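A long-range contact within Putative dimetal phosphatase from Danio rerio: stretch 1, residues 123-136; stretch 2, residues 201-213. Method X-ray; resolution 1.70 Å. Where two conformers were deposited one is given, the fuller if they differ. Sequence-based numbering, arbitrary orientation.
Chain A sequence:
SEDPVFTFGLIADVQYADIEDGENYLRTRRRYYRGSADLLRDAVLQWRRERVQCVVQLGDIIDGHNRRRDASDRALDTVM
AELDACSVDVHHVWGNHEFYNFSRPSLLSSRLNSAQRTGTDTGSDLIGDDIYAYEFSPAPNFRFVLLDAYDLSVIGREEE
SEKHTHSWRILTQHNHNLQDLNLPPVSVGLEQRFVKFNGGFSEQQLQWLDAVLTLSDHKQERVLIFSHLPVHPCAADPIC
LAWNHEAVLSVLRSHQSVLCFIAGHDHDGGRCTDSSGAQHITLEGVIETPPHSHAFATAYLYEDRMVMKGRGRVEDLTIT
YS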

# COMPACT_ATOMS: atom_id res chain seq x y z
N GLY A 123 -20.57 2.17 1.36
CA GLY A 123 -19.45 1.96 2.26
C GLY A 123 -19.38 2.88 3.47
O GLY A 123 -20.40 3.36 3.97
N SER A 124 -18.16 3.12 3.95
CA SER A 124 -17.91 3.90 5.16
C SER A 124 -16.45 4.34 5.10
O SER A 124 -15.65 3.82 4.31
CB SER A 124 -18.15 3.06 6.43
OG SER A 124 -17.20 2.01 6.56
N ASP A 125 -16.10 5.31 5.93
CA ASP A 125 -14.71 5.73 5.99
C ASP A 125 -14.40 6.27 7.38
O ASP A 125 -15.31 6.55 8.16
CB ASP A 125 -14.40 6.78 4.90
CG ASP A 125 -15.09 8.11 5.14
OD1 ASP A 125 -14.74 8.82 6.11
OD2 ASP A 125 -16.00 8.47 4.35
N LEU A 126 -13.11 6.44 7.66
CA LEU A 126 -12.68 6.93 8.96
C LEU A 126 -12.10 8.35 8.91
O LEU A 126 -11.40 8.77 9.84
CB LEU A 126 -11.65 5.98 9.54
CG LEU A 126 -12.14 4.54 9.74
CD1 LEU A 126 -11.06 3.72 10.43
CD2 LEU A 126 -13.43 4.50 10.55
N ILE A 127 -12.38 9.07 7.82
CA ILE A 127 -11.81 10.42 7.63
C ILE A 127 -12.19 11.35 8.79
O ILE A 127 -11.38 12.15 9.26
CB ILE A 127 -12.27 11.06 6.29
CG1 ILE A 127 -11.86 10.21 5.07
CG2 ILE A 127 -11.70 12.48 6.12
CD1 ILE A 127 -10.45 9.86 5.02
N GLY A 128 -13.44 11.22 9.25
CA GLY A 128 -13.95 12.06 10.35
C GLY A 128 -13.21 11.80 11.66
O GLY A 128 -13.25 12.64 12.58
N ASP A 129 -12.55 10.65 11.72
CA ASP A 129 -11.76 10.21 12.86
C ASP A 129 -10.26 10.44 12.63
O ASP A 129 -9.43 9.94 13.40
CB ASP A 129 -12.02 8.72 13.10
CG ASP A 129 -13.51 8.42 13.26
OD1 ASP A 129 -14.10 8.94 14.23
OD2 ASP A 129 -14.09 7.70 12.41
N ASP A 130 -9.92 11.20 11.58
CA ASP A 130 -8.52 11.48 11.21
C ASP A 130 -7.70 10.21 10.90
O ASP A 130 -6.53 10.11 11.25
CB ASP A 130 -7.83 12.37 12.27
CG ASP A 130 -6.59 13.10 11.74
OD1 ASP A 130 -6.39 13.22 10.50
OD2 ASP A 130 -5.81 13.58 12.59
N ILE A 131 -8.34 9.24 10.23
CA ILE A 131 -7.67 8.02 9.76
C ILE A 131 -8.05 7.88 8.29
O ILE A 131 -9.23 7.97 7.95
CB ILE A 131 -8.13 6.76 10.57
CG1 ILE A 131 -7.84 6.96 12.06
CG2 ILE A 131 -7.46 5.47 10.06
CD1 ILE A 131 -8.62 5.95 12.98
N TYR A 132 -7.05 7.69 7.43
CA TYR A 132 -7.32 7.63 5.99
C TYR A 132 -7.56 6.17 5.61
O TYR A 132 -6.67 5.46 5.12
CB TYR A 132 -6.17 8.25 5.18
CG TYR A 132 -6.45 8.17 3.70
CD1 TYR A 132 -7.49 8.91 3.13
CD2 TYR A 132 -5.66 7.35 2.87
CE1 TYR A 132 -7.79 8.80 1.75
CE2 TYR A 132 -5.93 7.26 1.50
CZ TYR A 132 -6.97 7.97 0.95
OH TYR A 132 -7.24 7.88 -0.39
N ALA A 133 -8.78 5.72 5.87
CA ALA A 133 -9.19 4.36 5.58
C ALA A 133 -10.63 4.41 5.15
O ALA A 133 -11.44 5.20 5.69
CB ALA A 133 -9.07 3.49 6.83
N TYR A 134 -10.96 3.57 4.18
CA TYR A 134 -12.34 3.54 3.68
C TYR A 134 -12.63 2.23 3.00
O TYR A 134 -11.72 1.48 2.70
CB TYR A 134 -12.62 4.71 2.74
CG TYR A 134 -11.85 4.76 1.42
CD1 TYR A 134 -12.45 4.32 0.23
CD2 TYR A 134 -10.54 5.29 1.35
CE1 TYR A 134 -11.80 4.41 -0.99
CE2 TYR A 134 -9.88 5.36 0.10
CZ TYR A 134 -10.51 4.92 -1.05
OH TYR A 134 -9.88 5.00 -2.29
N GLU A 135 -13.92 1.96 2.81
CA GLU A 135 -14.34 0.72 2.18
C GLU A 135 -15.53 1.00 1.28
O GLU A 135 -16.32 1.91 1.56
CB GLU A 135 -14.66 -0.35 3.24
CG GLU A 135 -15.66 0.08 4.33
CD GLU A 135 -17.10 -0.30 4.05
OE1 GLU A 135 -17.97 0.03 4.92
OE2 GLU A 135 -17.39 -0.90 2.98
N PHE A 136 -15.63 0.22 0.21
CA PHE A 136 -16.74 0.35 -0.73
C PHE A 136 -16.91 -0.94 -1.49
O PHE A 136 -15.98 -1.78 -1.53
CB PHE A 136 -16.45 1.52 -1.70
CG PHE A 136 -15.24 1.30 -2.58
CD1 PHE A 136 -15.40 0.89 -3.91
CD2 PHE A 136 -13.95 1.53 -2.10
CE1 PHE A 136 -14.27 0.70 -4.72
CE2 PHE A 136 -12.84 1.34 -2.90
CZ PHE A 136 -13.00 0.92 -4.21
N PHE A 201 -1.54 0.14 12.91
CA PHE A 201 -2.97 0.40 12.80
C PHE A 201 -3.55 0.59 14.20
O PHE A 201 -3.37 -0.27 15.08
CB PHE A 201 -3.65 -0.80 12.10
CG PHE A 201 -3.00 -1.17 10.79
CD1 PHE A 201 -3.42 -0.59 9.58
CD2 PHE A 201 -1.97 -2.13 10.75
CE1 PHE A 201 -2.82 -0.93 8.35
CE2 PHE A 201 -1.34 -2.48 9.52
CZ PHE A 201 -1.78 -1.90 8.31
N SER A 202 -4.25 1.70 14.41
CA SER A 202 -4.83 1.97 15.74
C SER A 202 -5.93 0.95 16.09
O SER A 202 -6.51 0.31 15.19
CB SER A 202 -5.40 3.40 15.85
OG SER A 202 -6.61 3.53 15.11
N GLU A 203 -6.20 0.81 17.39
CA GLU A 203 -7.27 -0.03 17.87
C GLU A 203 -8.59 0.40 17.19
O GLU A 203 -9.41 -0.45 16.80
CB GLU A 203 -7.37 0.06 19.40
CG GLU A 203 -8.52 -0.68 20.00
CD GLU A 203 -8.63 -0.41 21.49
OE1 GLU A 203 -8.97 0.74 21.87
OE2 GLU A 203 -8.37 -1.33 22.28
N GLN A 204 -8.78 1.71 17.03
CA GLN A 204 -10.00 2.21 16.40
C GLN A 204 -10.10 1.70 14.96
O GLN A 204 -11.18 1.23 14.51
CB GLN A 204 -10.04 3.74 16.43
CG GLN A 204 -11.28 4.32 15.74
CD GLN A 204 -11.40 5.83 15.89
OE1 GLN A 204 -10.45 6.52 16.26
NE2 GLN A 204 -12.58 6.34 15.60
N GLN A 205 -8.97 1.76 14.24
CA GLN A 205 -8.95 1.28 12.86
C GLN A 205 -9.18 -0.23 12.78
O GLN A 205 -9.91 -0.72 11.91
CB GLN A 205 -7.66 1.67 12.13
CG GLN A 205 -7.73 1.33 10.62
CD GLN A 205 -6.51 1.70 9.82
OE1 GLN A 205 -6.46 1.42 8.62
NE2 GLN A 205 -5.51 2.35 10.46
N LEU A 206 -8.55 -0.99 13.68
CA LEU A 206 -8.72 -2.45 13.66
C LEU A 206 -10.14 -2.88 14.00
O LEU A 206 -10.65 -3.87 13.45
CB LEU A 206 -7.75 -3.13 14.64
CG LEU A 206 -6.28 -2.99 14.25
CD1 LEU A 206 -5.41 -3.33 15.49
CD2 LEU A 206 -5.93 -3.86 13.08
N GLN A 207 -10.77 -2.16 14.94
CA GLN A 207 -12.15 -2.45 15.33
C GLN A 207 -13.08 -2.23 14.14
O GLN A 207 -14.01 -3.01 13.90
CB GLN A 207 -12.55 -1.61 16.55
CG GLN A 207 -11.91 -2.15 17.84
CD GLN A 207 -12.24 -1.35 19.10
OE1 GLN A 207 -12.51 -0.14 19.03
NE2 GLN A 207 -12.18 -2.01 20.25
N TRP A 208 -12.81 -1.17 13.37
CA TRP A 208 -13.60 -0.92 12.16
C TRP A 208 -13.37 -1.99 11.08
O TRP A 208 -14.33 -2.51 10.50
CB TRP A 208 -13.29 0.49 11.64
CG TRP A 208 -13.77 0.82 10.24
CD1 TRP A 208 -15.02 1.28 9.86
CD2 TRP A 208 -12.99 0.77 9.04
NE1 TRP A 208 -15.05 1.50 8.50
CE2 TRP A 208 -13.82 1.20 7.97
CE3 TRP A 208 -11.66 0.41 8.77
CZ2 TRP A 208 -13.37 1.26 6.66
CZ3 TRP A 208 -11.20 0.47 7.44
CH2 TRP A 208 -12.06 0.90 6.41
N LEU A 209 -12.12 -2.33 10.82
CA LEU A 209 -11.82 -3.40 9.86
C LEU A 209 -12.54 -4.69 10.29
O LEU A 209 -13.20 -5.36 9.49
CB LEU A 209 -10.31 -3.66 9.86
CG LEU A 209 -9.90 -4.88 9.02
CD1 LEU A 209 -10.32 -4.74 7.55
CD2 LEU A 209 -8.36 -5.06 9.16
N ASP A 210 -12.42 -5.04 11.57
CA ASP A 210 -13.08 -6.25 12.08
C ASP A 210 -14.60 -6.22 11.86
O ASP A 210 -15.21 -7.23 11.49
CB ASP A 210 -12.75 -6.44 13.56
CG ASP A 210 -13.29 -7.73 14.10
OD1 ASP A 210 -12.88 -8.81 13.63
OD2 ASP A 210 -14.18 -7.67 14.97
N ALA A 211 -15.21 -5.04 12.06
CA ALA A 211 -16.66 -4.86 11.85
C ALA A 211 -17.03 -5.01 10.38
O ALA A 211 -18.01 -5.69 10.05
CB ALA A 211 -17.11 -3.49 12.37
N VAL A 212 -16.26 -4.37 9.51
CA VAL A 212 -16.46 -4.48 8.04
C VAL A 212 -16.44 -5.96 7.65
O VAL A 212 -17.33 -6.46 6.94
CB VAL A 212 -15.40 -3.66 7.26
CG1 VAL A 212 -15.50 -3.92 5.75
CG2 VAL A 212 -15.61 -2.17 7.54
N LEU A 213 -15.45 -6.69 8.16
CA LEU A 213 -15.32 -8.11 7.81
C LEU A 213 -16.43 -9.01 8.34
O LEU A 213 -16.84 -9.96 7.67
CB LEU A 213 -13.94 -8.64 8.22
CG LEU A 213 -12.76 -7.94 7.51
CD1 LEU A 213 -11.43 -8.51 8.02
CD2 LEU A 213 -12.83 -8.02 5.95
O HOH W 1 -10.19 9.53 16.17

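A helix packs against a hairpin-like turn and its flanking strands in a contact centred on Trp-208, whose indole makes the single direct hydrogen bond assigned between the stretches and otherwise mostly apolar contacts. The strand pairing that presents this surface is set by backbone hydrogen bonds between Ser-124 and Glu-135, from Ser-124 N to Glu-135 O (3.2 Å) and from Glu-135 N to Ser-124 O (2.9 Å). Strand 134-136 and helix 203-213 run nearly parallel, 11° apart, so successive helical turns meet successive parts of the first stretch.

Trp-208 contributes the largest buried area, 117 Å² of its surface being covered. Its NE1 donates to Ser-124 OG at 2.9 Å, near the plane of the ring, with a nearly straight N-H...O angle of 161°. The same hydroxyl donates to Glu-135 OE1 (OG to OE1, 2.7 Å), so Ser-124 relays a short chain from indole to carboxylate. Over one face of the indole, Leu-126 CD2 lies 3.7 Å from the centroid of the five-membered ring and only 15° off its normal, a CH-pi contact. Farther round the ring, Ala-133 CB approaches Trp-208 CZ3 at 3.7 Å, and Glu-135 CG comes within 3.5 Å of Trp-208 CZ2. The CG methylene of Glu-135 also reaches the next helical turn, lying 3.9 Å from Val-212 CG2.

Toward the start of the helix, Ser-202 OG caps the first turn by accepting from Gln-205 N (3.1 Å), while Ile-131 CD1 packs 3.8 Å from that same OG. Ile-131 CG2 also lies 3.7 Å from Gln-205 NE2. At the exposed margin the contact becomes polar: a water donates both to Asp-129 O (2.9 Å) and to Gln-204 OE1 (3.0 Å), bridging loop and helix.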